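Local coordinates for D-ribulose-5-phosphate 3-epimerase, putative (Plasmodium falciparum, PDB 1TQX), which binds zinc and probably interconverts D-ribulose 5-phosphate and D-xylulose 5-phosphate as a metal-dependent epimerase, at residues L48-G51 / P52-N56; E98-E101 / R102-L106; K129-P132 / I133-N137; T187-S190 / A191-A195. All coordinates share one frame; numbering follows the deposited sequence.

Contact 1 (L48-G51 / P52-N56); sequences LSFG and PPVIN
Phe50 reaches across the start of a helix to Val54 and Ile55, and its side chain can be followed outward from the backbone. CB meets the first partner, with Phe50 CB 3.9 Å from Val54 CG2. A chi1 of 55° sets CG between the backbone N and the carbonyl carbon, a turn that brings the ring beside the first helical residues. Along the ring, Phe50 CD1 lies 4.0 Å from Ile55 CG1. Phe50 CE1 comes closer to that same Ile55 CG1, at 3.8 Å, and the methylene lies in the ring plane, so Ile55 meets an edge of the ring. Val54 CG1 is looser, 4.2 Å from Phe50 CD1. Beside this apolar patch, Gly51 takes the N-cap position and its carbonyl starts the helical bonding. Ile55 N donates to Gly51 O over 3.1 Å, nearly straight at 169° and in the carbonyl plane, whereas the bond from Val54 N to Gly51 O is weak. Pro52 and Pro53, which have no N-H to give, fill the first turn. Phe50 also packs on Leu37 and Val12. The loop between strand 34-40 and helix 52-58 thus brings its ring about 5 Å from the side chain of zinc ligand Asp38, close to the metal site of the TIM barrel.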
ATOM      1  N   LEU A  48      12.021   0.335  12.394  1.00 21.56           N
ATOM      2  CA  LEU A  48      12.906   0.771  11.312  1.00 19.54           C
ATOM      3  C   LEU A  48      13.061  -0.430  10.383  1.00 20.94           C
ATOM      4  O   LEU A  48      13.670  -1.434  10.763  1.00 18.14           O
ATOM      5  CB  LEU A  48      14.276   1.188  11.861  1.00 20.55           C
ATOM      6  CG  LEU A  48      15.301   1.755  10.864  1.00 21.60           C
ATOM      7  CD1 LEU A  48      14.816   3.085  10.319  1.00 21.99           C
ATOM      8  CD2 LEU A  48      16.649   1.939  11.571  1.00 21.79           C
ATOM      9  N   SER A  49      12.511  -0.329   9.174  1.00 18.90           N
ATOM     10  CA  SER A  49      12.570  -1.432   8.220  1.00 18.96           C
ATOM     11  C   SER A  49      13.747  -1.362   7.242  1.00 18.11           C
ATOM     12  O   SER A  49      14.799  -1.962   7.486  1.00 16.90           O
ATOM     13  CB  SER A  49      11.239  -1.522   7.458  1.00 17.14           C
ATOM     14  OG  SER A  49      10.882  -0.282   6.865  1.00 18.24           O
ATOM     15  N   PHE A  50      13.559  -0.654   6.129  1.00 17.85           N
ATOM     16  CA  PHE A  50      14.608  -0.481   5.123  1.00 17.50           C
ATOM     17  C   PHE A  50      14.262   0.742   4.275  1.00 18.57           C
ATOM     18  O   PHE A  50      13.101   1.145   4.222  1.00 17.52           O
ATOM     19  CB  PHE A  50      14.740  -1.739   4.254  1.00 18.64           C
ATOM     20  CG  PHE A  50      13.462  -2.168   3.601  1.00 20.09           C
ATOM     21  CD1 PHE A  50      13.046  -1.594   2.401  1.00 19.78           C
ATOM     22  CD2 PHE A  50      12.664  -3.144   4.191  1.00 20.43           C
ATOM     23  CE1 PHE A  50      11.851  -1.990   1.797  1.00 22.96           C
ATOM     24  CE2 PHE A  50      11.467  -3.546   3.595  1.00 23.50           C
ATOM     25  CZ  PHE A  50      11.060  -2.967   2.395  1.00 21.48           C
ATOM     26  N   GLY A  51      15.257   1.337   3.620  1.00 19.09           N
ATOM     27  CA  GLY A  51      14.994   2.534   2.837  1.00 19.60           C
ATOM     28  C   GLY A  51      15.381   2.502   1.370  1.00 18.61           C
ATOM     29  O   GLY A  51      15.605   1.434   0.808  1.00 18.61           O
ATOM     30  N   PRO A  52      15.474   3.678   0.722  1.00 20.03           N
ATOM     31  CA  PRO A  52      15.831   3.815  -0.693  1.00 19.94           C
ATOM     32  C   PRO A  52      17.028   2.991  -1.163  1.00 19.72           C
ATOM     33  O   PRO A  52      16.976   2.394  -2.235  1.00 21.14           O
ATOM     34  CB  PRO A  52      16.053   5.317  -0.840  1.00 20.69           C
ATOM     35  CG  PRO A  52      14.998   5.875   0.062  1.00 20.53           C
ATOM     36  CD  PRO A  52      15.192   5.006   1.308  1.00 20.58           C
ATOM     37  N   PRO A  53      18.120   2.947  -0.379  1.00 21.23           N
ATOM     38  CA  PRO A  53      19.275   2.153  -0.825  1.00 21.92           C
ATOM     39  C   PRO A  53      18.908   0.694  -1.102  1.00 22.83           C
ATOM     40  O   PRO A  53      19.381   0.093  -2.068  1.00 20.56           O
ATOM     41  CB  PRO A  53      20.253   2.287   0.336  1.00 23.71           C
ATOM     42  CG  PRO A  53      19.966   3.664   0.852  1.00 23.03           C
ATOM     43  CD  PRO A  53      18.445   3.706   0.843  1.00 20.50           C
ATOM     44  N   VAL A  54      18.060   0.133  -0.247  1.00 21.65           N
ATOM     45  CA  VAL A  54      17.641  -1.252  -0.410  1.00 20.01           C
ATOM     46  C   VAL A  54      16.682  -1.389  -1.591  1.00 19.08           C
ATOM     47  O   VAL A  54      16.833  -2.282  -2.426  1.00 18.25           O
ATOM     48  CB  VAL A  54      16.949  -1.771   0.869  1.00 20.23           C
ATOM     49  CG1 VAL A  54      16.491  -3.208   0.673  1.00 20.89           C
ATOM     50  CG2 VAL A  54      17.910  -1.674   2.047  1.00 20.51           C
ATOM     51  N   ILE A  55      15.700  -0.498  -1.660  1.00 18.84           N
ATOM     52  CA  ILE A  55      14.722  -0.529  -2.747  1.00 18.95           C
ATOM     53  C   ILE A  55      15.359  -0.279  -4.117  1.00 20.38           C
ATOM     54  O   ILE A  55      15.013  -0.936  -5.101  1.00 17.57           O
ATOM     55  CB  ILE A  55      13.601   0.512  -2.496  1.00 18.87           C
ATOM     56  CG1 ILE A  55      12.810   0.110  -1.240  1.00 16.79           C
ATOM     57  CG2 ILE A  55      12.699   0.627  -3.726  1.00 17.40           C
ATOM     58  CD1 ILE A  55      11.844   1.181  -0.738  1.00 17.73           C
ATOM     59  N   ASN A  56      16.284   0.674  -4.184  1.00 19.17           N
ATOM     60  CA  ASN A  56      16.952   0.987  -5.449  1.00 20.04           C
ATOM     61  C   ASN A  56      17.778  -0.197  -5.951  1.00 21.04           C
ATOM     62  O   ASN A  56      17.874  -0.425  -7.162  1.00 20.86           O
ATOM     63  CB  ASN A  56      17.844   2.229  -5.290  1.00 19.49           C
ATOM     64  CG  ASN A  56      17.038   3.507  -5.118  1.00 20.95           C
ATOM     65  OD1 ASN A  56      17.548   4.519  -4.626  1.00 22.63           O
ATOM     66  ND2 ASN A  56      15.774   3.470  -5.526  1.00 17.59           N
TER

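Contact 2 (E98-E101 / R102-L106)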
ATOM      1  N   GLU A  98      -2.031  16.496   8.617  1.00 27.71           N
ATOM      2  CA  GLU A  98      -3.391  16.511   8.100  1.00 30.59           C
ATOM      3  C   GLU A  98      -3.847  17.803   7.423  1.00 32.57           C
ATOM      4  O   GLU A  98      -5.031  18.139   7.459  1.00 31.02           O
ATOM      5  CB  GLU A  98      -4.371  16.154   9.226  1.00 30.84           C
ATOM      6  CG  GLU A  98      -4.197  14.733   9.747  1.00 32.95           C
ATOM      7  CD  GLU A  98      -5.224  14.351  10.794  1.00 34.59           C
ATOM      8  OE1 GLU A  98      -6.363  14.854  10.726  1.00 33.30           O
ATOM      9  OE2 GLU A  98      -4.896  13.530  11.674  1.00 36.76           O
ATOM     10  N   ASP A  99      -2.937  18.544   6.807  1.00 34.18           N
ATOM     11  CA  ASP A  99      -3.399  19.748   6.143  1.00 36.81           C
ATOM     12  C   ASP A  99      -3.372  19.564   4.628  1.00 34.59           C
ATOM     13  O   ASP A  99      -2.345  19.251   4.021  1.00 31.61           O
ATOM     14  CB  ASP A  99      -2.611  20.978   6.606  1.00 41.00           C
ATOM     15  CG  ASP A  99      -1.345  21.183   5.846  1.00 44.79           C
ATOM     16  OD1 ASP A  99      -0.477  20.288   5.904  1.00 50.25           O
ATOM     17  OD2 ASP A  99      -1.224  22.244   5.196  1.00 43.04           O
ATOM     18  N   THR A 100      -4.554  19.724   4.047  1.00 33.46           N
ATOM     19  CA  THR A 100      -4.801  19.565   2.620  1.00 35.61           C
ATOM     20  C   THR A 100      -3.829  20.242   1.659  1.00 34.46           C
ATOM     21  O   THR A 100      -3.371  19.622   0.696  1.00 32.82           O
ATOM     22  CB  THR A 100      -6.229  20.039   2.282  1.00 36.53           C
ATOM     23  OG1 THR A 100      -7.171  19.249   3.016  1.00 38.24           O
ATOM     24  CG2 THR A 100      -6.508  19.894   0.790  1.00 39.13           C
ATOM     25  N   GLU A 101      -3.521  21.511   1.905  1.00 34.42           N
ATOM     26  CA  GLU A 101      -2.618  22.239   1.023  1.00 35.62           C
ATOM     27  C   GLU A 101      -1.241  21.594   0.914  1.00 33.75           C
ATOM     28  O   GLU A 101      -0.696  21.472  -0.184  1.00 32.31           O
ATOM     29  CB  GLU A 101      -2.487  23.692   1.486  1.00 39.37           C
ATOM     30  CG  GLU A 101      -3.796  24.461   1.405  1.00 46.91           C
ATOM     31  CD  GLU A 101      -4.335  24.551  -0.013  1.00 50.81           C
ATOM     32  OE1 GLU A 101      -5.491  24.990  -0.183  1.00 53.83           O
ATOM     33  OE2 GLU A 101      -3.604  24.191  -0.962  1.00 54.28           O
ATOM     34  N   ARG A 102      -0.677  21.177   2.042  1.00 32.58           N
ATOM     35  CA  ARG A 102       0.637  20.543   2.019  1.00 31.54           C
ATOM     36  C   ARG A 102       0.585  19.213   1.283  1.00 29.72           C
ATOM     37  O   ARG A 102       1.512  18.863   0.553  1.00 30.13           O
ATOM     38  CB  ARG A 102       1.161  20.326   3.439  1.00 32.98           C
ATOM     39  CG  ARG A 102       1.634  21.595   4.135  1.00 34.65           C
ATOM     40  CD  ARG A 102       2.284  21.266   5.464  1.00 36.30           C
ATOM     41  NE  ARG A 102       3.458  20.411   5.301  1.00 38.73           N
ATOM     42  CZ  ARG A 102       4.028  19.728   6.289  1.00 40.91           C
ATOM     43  NH1 ARG A 102       3.533  19.798   7.518  1.00 40.75           N
ATOM     44  NH2 ARG A 102       5.091  18.971   6.049  1.00 41.47           N
ATOM     45  N   CYS A 103      -0.499  18.469   1.479  1.00 27.91           N
ATOM     46  CA  CYS A 103      -0.659  17.179   0.818  1.00 25.94           C
ATOM     47  C   CYS A 103      -0.823  17.367  -0.690  1.00 25.44           C
ATOM     48  O   CYS A 103      -0.268  16.605  -1.486  1.00 22.26           O
ATOM     49  CB  CYS A 103      -1.864  16.427   1.395  1.00 25.42           C
ATOM     50  SG  CYS A 103      -1.604  15.843   3.107  1.00 23.14           S
ATOM     51  N   ILE A 104      -1.586  18.380  -1.083  1.00 25.66           N
ATOM     52  CA  ILE A 104      -1.785  18.652  -2.499  1.00 26.36           C
ATOM     53  C   ILE A 104      -0.446  18.975  -3.171  1.00 25.17           C
ATOM     54  O   ILE A 104      -0.170  18.507  -4.275  1.00 26.42           O
ATOM     55  CB  ILE A 104      -2.763  19.828  -2.710  1.00 29.03           C
ATOM     56  CG1 ILE A 104      -4.177  19.406  -2.295  1.00 29.16           C
ATOM     57  CG2 ILE A 104      -2.755  20.265  -4.171  1.00 30.43           C
ATOM     58  CD1 ILE A 104      -5.194  20.530  -2.337  1.00 33.35           C
ATOM     59  N   GLN A 105       0.392  19.760  -2.501  1.00 26.25           N
ATOM     60  CA  GLN A 105       1.695  20.129  -3.056  1.00 26.21           C
ATOM     61  C   GLN A 105       2.628  18.924  -3.227  1.00 25.78           C
ATOM     62  O   GLN A 105       3.320  18.813  -4.240  1.00 25.36           O
ATOM     63  CB  GLN A 105       2.367  21.188  -2.171  1.00 27.64           C
ATOM     64  CG  GLN A 105       3.730  21.663  -2.671  1.00 30.04           C
ATOM     65  CD  GLN A 105       3.678  22.242  -4.082  1.00 32.46           C
ATOM     66  OE1 GLN A 105       2.796  23.040  -4.407  1.00 32.24           O
ATOM     67  NE2 GLN A 105       4.634  21.851  -4.922  1.00 33.02           N
ATOM     68  N   LEU A 106       2.656  18.031  -2.241  1.00 24.96           N
ATOM     69  CA  LEU A 106       3.511  16.847  -2.321  1.00 24.11           C
ATOM     70  C   LEU A 106       3.019  15.946  -3.455  1.00 23.31           C
ATOM     71  O   LEU A 106       3.812  15.404  -4.229  1.00 21.55           O
ATOM     72  CB  LEU A 106       3.480  16.067  -1.001  1.00 26.21           C
ATOM     73  CG  LEU A 106       4.746  15.333  -0.545  1.00 30.05           C
ATOM     74  CD1 LEU A 106       4.379  14.308   0.523  1.00 26.93           C
ATOM     75  CD2 LEU A 106       5.429  14.655  -1.713  1.00 30.52           C
TER
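Asp99 and Arg102 make the polar side-chain part of this helix start. Asp99 is the N-cap: its OD2 accepts a weak capping bond from Arg102 N at 3.4 Å. With chi1 at 86°, CG stands between the backbone N and the carbonyl carbon, which folds the carboxylate back over the first turn. Asp99 OD1 lies closest to the aliphatic stem of Arg102, 3.0 Å from its CB and about as near to CG and CD. Arg102 NE is farther from Asp99 OD1, at 4.0 Å, so the salt bridge is long and weak; the carboxylate and guanidinium planes are 42° apart. Helix 100-111, which this cap opens, links strands 88-92 and 116-121 in a beta-alpha-beta unit of the barrel. Its backbone bonds begin with Cys103 N to Asp99 O at 3.2 Å. They continue with Ile104 N to Thr100 O at 2.8 Å and Gln105 N to Glu101 O at 3.1 Å. Apolar contact is concentrated one turn apart, where Thr100 CG2 and Ile104 CD1 are 3.5 Å from each other, tighter than usual for two carbons. The Cys103 side chain packs on Phe91 and Phe93, while Gln105 NE2 is hydrogen-bonded to Glu109 OE1.

Contact 3 (K129-P132 / I133-N137)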
ATOM      1  N   LYS A 129     -11.779  13.677   5.831  1.00 31.06           N
ATOM      2  CA  LYS A 129     -10.788  14.745   5.810  1.00 30.91           C
ATOM      3  C   LYS A 129      -9.976  14.714   4.517  1.00 28.95           C
ATOM      4  O   LYS A 129      -9.298  15.685   4.187  1.00 29.62           O
ATOM      5  CB  LYS A 129      -9.838  14.628   7.003  1.00 31.85           C
ATOM      6  CG  LYS A 129     -10.453  14.979   8.351  1.00 36.62           C
ATOM      7  CD  LYS A 129      -9.464  14.671   9.468  1.00 37.41           C
ATOM      8  CE  LYS A 129     -10.060  14.884  10.851  1.00 40.64           C
ATOM      9  NZ  LYS A 129      -9.751  16.224  11.400  1.00 42.03           N
ATOM     10  N   LEU A 130     -10.041  13.601   3.789  1.00 27.32           N
ATOM     11  CA  LEU A 130      -9.291  13.461   2.536  1.00 26.78           C
ATOM     12  C   LEU A 130      -9.999  14.044   1.312  1.00 27.28           C
ATOM     13  O   LEU A 130      -9.367  14.269   0.277  1.00 24.68           O
ATOM     14  CB  LEU A 130      -8.997  11.983   2.247  1.00 25.17           C
ATOM     15  CG  LEU A 130      -8.101  11.182   3.196  1.00 24.78           C
ATOM     16  CD1 LEU A 130      -7.977   9.767   2.661  1.00 25.31           C
ATOM     17  CD2 LEU A 130      -6.723  11.828   3.305  1.00 24.37           C
ATOM     18  N   VAL A 131     -11.303  14.276   1.423  1.00 27.81           N
ATOM     19  CA  VAL A 131     -12.078  14.794   0.300  1.00 28.69           C
ATOM     20  C   VAL A 131     -11.440  15.949  -0.485  1.00 29.04           C
ATOM     21  O   VAL A 131     -11.337  15.885  -1.709  1.00 29.57           O
ATOM     22  CB  VAL A 131     -13.499  15.194   0.755  1.00 29.22           C
ATOM     23  CG1 VAL A 131     -14.273  15.805  -0.406  1.00 30.31           C
ATOM     24  CG2 VAL A 131     -14.232  13.960   1.266  1.00 29.88           C
ATOM     25  N   PRO A 132     -11.000  17.015   0.201  1.00 30.16           N
ATOM     26  CA  PRO A 132     -10.388  18.130  -0.531  1.00 30.67           C
ATOM     27  C   PRO A 132      -9.222  17.689  -1.422  1.00 31.81           C
ATOM     28  O   PRO A 132      -9.071  18.160  -2.552  1.00 30.90           O
ATOM     29  CB  PRO A 132      -9.940  19.068   0.586  1.00 31.81           C
ATOM     30  CG  PRO A 132     -10.966  18.825   1.654  1.00 31.60           C
ATOM     31  CD  PRO A 132     -11.087  17.318   1.639  1.00 29.50           C
ATOM     32  N   ILE A 133      -8.401  16.777  -0.914  1.00 30.61           N
ATOM     33  CA  ILE A 133      -7.257  16.291  -1.674  1.00 30.52           C
ATOM     34  C   ILE A 133      -7.691  15.374  -2.807  1.00 29.58           C
ATOM     35  O   ILE A 133      -7.234  15.511  -3.943  1.00 28.96           O
ATOM     36  CB  ILE A 133      -6.286  15.505  -0.779  1.00 32.96           C
ATOM     37  CG1 ILE A 133      -5.881  16.356   0.425  1.00 34.92           C
ATOM     38  CG2 ILE A 133      -5.055  15.109  -1.584  1.00 32.38           C
ATOM     39  CD1 ILE A 133      -5.158  15.579   1.509  1.00 35.72           C
ATOM     40  N   LEU A 134      -8.577  14.437  -2.489  1.00 27.79           N
ATOM     41  CA  LEU A 134      -9.058  13.483  -3.476  1.00 28.70           C
ATOM     42  C   LEU A 134      -9.808  14.143  -4.625  1.00 29.43           C
ATOM     43  O   LEU A 134      -9.790  13.640  -5.745  1.00 29.98           O
ATOM     44  CB  LEU A 134      -9.950  12.434  -2.803  1.00 27.82           C
ATOM     45  CG  LEU A 134      -9.250  11.562  -1.753  1.00 28.40           C
ATOM     46  CD1 LEU A 134     -10.234  10.559  -1.166  1.00 26.88           C
ATOM     47  CD2 LEU A 134      -8.072  10.846  -2.395  1.00 25.74           C
ATOM     48  N   ASP A 135     -10.462  15.267  -4.355  1.00 30.58           N
ATOM     49  CA  ASP A 135     -11.210  15.951  -5.405  1.00 32.68           C
ATOM     50  C   ASP A 135     -10.319  16.568  -6.485  1.00 33.61           C
ATOM     51  O   ASP A 135     -10.799  16.892  -7.572  1.00 34.95           O
ATOM     52  CB  ASP A 135     -12.122  17.028  -4.805  1.00 32.31           C
ATOM     53  CG  ASP A 135     -13.352  16.445  -4.124  1.00 33.45           C
ATOM     54  OD1 ASP A 135     -13.656  15.249  -4.335  1.00 32.45           O
ATOM     55  OD2 ASP A 135     -14.031  17.189  -3.386  1.00 33.52           O
ATOM     56  N   THR A 136      -9.028  16.718  -6.198  1.00 33.08           N
ATOM     57  CA  THR A 136      -8.091  17.299  -7.161  1.00 32.30           C
ATOM     58  C   THR A 136      -7.683  16.296  -8.233  1.00 32.94           C
ATOM     59  O   THR A 136      -7.086  16.669  -9.249  1.00 31.91           O
ATOM     60  CB  THR A 136      -6.806  17.784  -6.474  1.00 32.95           C
ATOM     61  OG1 THR A 136      -6.045  16.651  -6.041  1.00 29.96           O
ATOM     62  CG2 THR A 136      -7.136  18.650  -5.272  1.00 33.00           C
ATOM     63  N   ASN A 137      -7.996  15.023  -7.998  1.00 33.11           N
ATOM     64  CA  ASN A 137      -7.666  13.948  -8.933  1.00 33.31           C
ATOM     65  C   ASN A 137      -6.172  13.624  -9.001  1.00 31.90           C
ATOM     66  O   ASN A 137      -5.736  12.872  -9.871  1.00 30.32           O
ATOM     67  CB  ASN A 137      -8.171  14.287 -10.338  1.00 37.74           C
ATOM     68  CG  ASN A 137      -9.676  14.385 -10.405  1.00 42.00           C
ATOM     69  OD1 ASN A 137     -10.383  13.437 -10.064  1.00 45.40           O
ATOM     70  ND2 ASN A 137     -10.179  15.534 -10.848  1.00 44.75           N
TER
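Ile133 O is gripped twice by Thr136: by OG1 at 2.7 Å, in the carbonyl plane, and by the backbone N at 3.1 Å. A chi1 of 70° places Thr136 OG1 between its own backbone N and carbonyl carbon, turned back to Ile133 O; the hydroxyl is also bonded to Leu138 N. One turn back, across the contact, Leu130 O accepts from Leu134 N at 2.9 Å in a nearly straight bond (174°), and Val131 O takes Asp135 N at the same length. The short helix runs out into a type I beta turn from Leu134 to Asn137, closed by the bond from Asn137 N to Leu134 O at 3.2 Å, and Asn137 leaves helical geometry with a positive phi of 71°. The side chains add contacts one turn apart. Leu134 CD1 rests 3.9 Å from Leu130 CB, while the Leu130 and Ile133 branches meet more loosely. Val131 and Asp135 run side by side, pointing the same way, with Val131 CG1 3.3 Å from Asp135 OD2. The carboxylate has its hydrogen-bond partner elsewhere, in Tyr171 OH, which meets Asp135 OD1. Within the beta-alpha-beta unit from strand 116-121 to strand 141-145, Leu130 and Ile133 pack on Ile119, Ile133 also reaches Cys103 of helix 100-111, and Val131 and Leu134 turn to Phe166 and Leu167 of helix 161-170.

Contact 4 (T187-S190 / A191-A195)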
ATOM      1  N   THR A 187     -10.025 -10.484   2.751  1.00 23.31           N
ATOM      2  CA  THR A 187      -9.856  -9.908   1.424  1.00 23.07           C
ATOM      3  C   THR A 187     -11.252  -9.869   0.796  1.00 24.19           C
ATOM      4  O   THR A 187     -11.639  -8.879   0.171  1.00 23.50           O
ATOM      5  CB  THR A 187      -8.913 -10.756   0.535  1.00 23.26           C
ATOM      6  OG1 THR A 187      -7.555 -10.590   0.965  1.00 21.73           O
ATOM      7  CG2 THR A 187      -9.028 -10.331  -0.920  1.00 21.83           C
ATOM      8  N   GLU A 188     -12.011 -10.947   0.975  1.00 26.15           N
ATOM      9  CA  GLU A 188     -13.365 -11.005   0.431  1.00 27.46           C
ATOM     10  C   GLU A 188     -14.201  -9.902   1.067  1.00 26.25           C
ATOM     11  O   GLU A 188     -14.971  -9.229   0.389  1.00 26.70           O
ATOM     12  CB  GLU A 188     -14.015 -12.366   0.705  1.00 31.75           C
ATOM     13  CG  GLU A 188     -15.355 -12.538  -0.021  1.00 37.30           C
ATOM     14  CD  GLU A 188     -15.980 -13.916   0.159  1.00 42.07           C
ATOM     15  OE1 GLU A 188     -17.045 -14.163  -0.449  1.00 43.98           O
ATOM     16  OE2 GLU A 188     -15.418 -14.746   0.904  1.00 41.30           O
ATOM     17  N   ILE A 189     -14.049  -9.723   2.374  1.00 26.70           N
ATOM     18  CA  ILE A 189     -14.786  -8.682   3.078  1.00 25.88           C
ATOM     19  C   ILE A 189     -14.395  -7.299   2.554  1.00 26.18           C
ATOM     20  O   ILE A 189     -15.257  -6.456   2.298  1.00 25.82           O
ATOM     21  CB  ILE A 189     -14.507  -8.727   4.593  1.00 26.59           C
ATOM     22  CG1 ILE A 189     -15.148  -9.976   5.208  1.00 28.77           C
ATOM     23  CG2 ILE A 189     -15.034  -7.458   5.257  1.00 25.78           C
ATOM     24  CD1 ILE A 189     -14.833 -10.155   6.685  1.00 28.55           C
ATOM     25  N   SER A 190     -13.093  -7.066   2.403  1.00 23.73           N
ATOM     26  CA  SER A 190     -12.622  -5.772   1.918  1.00 23.57           C
ATOM     27  C   SER A 190     -13.120  -5.476   0.508  1.00 23.54           C
ATOM     28  O   SER A 190     -13.562  -4.365   0.220  1.00 25.32           O
ATOM     29  CB  SER A 190     -11.092  -5.719   1.963  1.00 21.79           C
ATOM     30  OG  SER A 190     -10.631  -5.739   3.304  1.00 21.71           O
ATOM     31  N   ALA A 191     -13.057  -6.470  -0.369  1.00 23.23           N
ATOM     32  CA  ALA A 191     -13.511  -6.289  -1.738  1.00 24.51           C
ATOM     33  C   ALA A 191     -15.017  -6.011  -1.818  1.00 26.24           C
ATOM     34  O   ALA A 191     -15.468  -5.262  -2.686  1.00 27.10           O
ATOM     35  CB  ALA A 191     -13.159  -7.523  -2.574  1.00 23.99           C
ATOM     36  N   SER A 192     -15.791  -6.603  -0.910  1.00 27.04           N
ATOM     37  CA  SER A 192     -17.241  -6.408  -0.913  1.00 28.09           C
ATOM     38  C   SER A 192     -17.598  -4.963  -0.585  1.00 28.76           C
ATOM     39  O   SER A 192     -18.692  -4.492  -0.911  1.00 28.97           O
ATOM     40  CB  SER A 192     -17.920  -7.353   0.089  1.00 28.92           C
ATOM     41  OG  SER A 192     -17.732  -6.926   1.428  1.00 28.94           O
ATOM     42  N   HIS A 193     -16.667  -4.260   0.054  1.00 28.39           N
ATOM     43  CA  HIS A 193     -16.879  -2.865   0.420  1.00 28.44           C
ATOM     44  C   HIS A 193     -16.285  -1.898  -0.608  1.00 28.24           C
ATOM     45  O   HIS A 193     -16.536  -0.696  -0.543  1.00 29.40           O
ATOM     46  CB  HIS A 193     -16.294  -2.590   1.811  1.00 29.68           C
ATOM     47  CG  HIS A 193     -17.127  -3.129   2.935  1.00 31.78           C
ATOM     48  ND1 HIS A 193     -18.107  -2.385   3.561  1.00 32.71           N
ATOM     49  CD2 HIS A 193     -17.138  -4.343   3.536  1.00 31.86           C
ATOM     50  CE1 HIS A 193     -18.682  -3.116   4.498  1.00 32.53           C
ATOM     51  NE2 HIS A 193     -18.114  -4.311   4.503  1.00 33.31           N
ATOM     52  N   GLY A 194     -15.500  -2.416  -1.553  1.00 26.09           N
ATOM     53  CA  GLY A 194     -14.924  -1.554  -2.574  1.00 25.61           C
ATOM     54  C   GLY A 194     -13.419  -1.602  -2.799  1.00 24.76           C
ATOM     55  O   GLY A 194     -12.919  -0.985  -3.742  1.00 24.80           O
ATOM     56  N   ALA A 195     -12.688  -2.322  -1.956  1.00 22.47           N
ATOM     57  CA  ALA A 195     -11.236  -2.407  -2.118  1.00 24.22           C
ATOM     58  C   ALA A 195     -10.858  -3.188  -3.371  1.00 23.30           C
ATOM     59  O   ALA A 195     -11.484  -4.202  -3.681  1.00 24.82           O
ATOM     60  CB  ALA A 195     -10.606  -3.066  -0.885  1.00 22.28           C
TER
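A Schellman motif closes helix 184-193, the helix between strands 175-179 and 197-200 in a beta-alpha-beta unit of the barrel. Gly194 has a phi of 127°, and two bonds run back into the last turn: Ala195 N to Ser190 O at 3.1 Å and Gly194 N to Ala191 O at 3.1 Å. His193 N makes an additional i-to-i+3 bond to Ser190 O, also 3.1 Å long. It comes from the opposite face of the carbonyl plane to Ala195 N, and both donors stand well out of that plane. Alongside, Ser190 CB lies 3.9 Å from Ala195 CB, a van der Waals approach across the closing turn. One turn earlier, Ala191 N bonds to Thr187 O at 2.8 Å and Ser192 N to Glu188 O at 3.0 Å. Ile189 O is held mainly by a side chain: Ser192 OG donates to it over 2.7 Å. The serine's chi1 of 75° puts OG between its backbone N and carbonyl carbon, bending the hydroxyl back along the helix. The bonds from Ser192 N and His193 N to Ile189 O are weak. Ile189 O also lies in the imidazole plane, 3.1 Å from His193 CD2, and Ser165 OG bonds to His193 ND1. Regular bonding thus weakens at Ile189 O, and the Ser192 hydroxyl and turned-back amides of Gly194 and Ala195 serve the last carbonyls, closing the end through local bonds of residues 189-195.

In the fold
All four contacts are local and lie on the outer layer of the barrel, each at the end of a helix or, in contact 3, across a short one. Contact 1 sits closest to the metal site, the Phe50 side chain about 9 Å from the zinc, and combines a phenylalanine edge against aliphatic side chains with a glycine N-cap. Contact 2 is a surface contact of backbone bonds with a weak cap and a long ion pair, whereas contacts 1, 3 and 4 are partly buried. Contacts 2 and 3 belong to adjacent helices and touch directly: Cys103 CB is 3.4 Å from Ile133 CD1. Contact 4 lies across the chain's centre from contact 1, their centres about 30 Å apart. The start in contact 1 uses a glycine carbonyl, that in contact 2 an aspartate side chain; endings in contacts 3 and 4 rely on hydroxyls and turns.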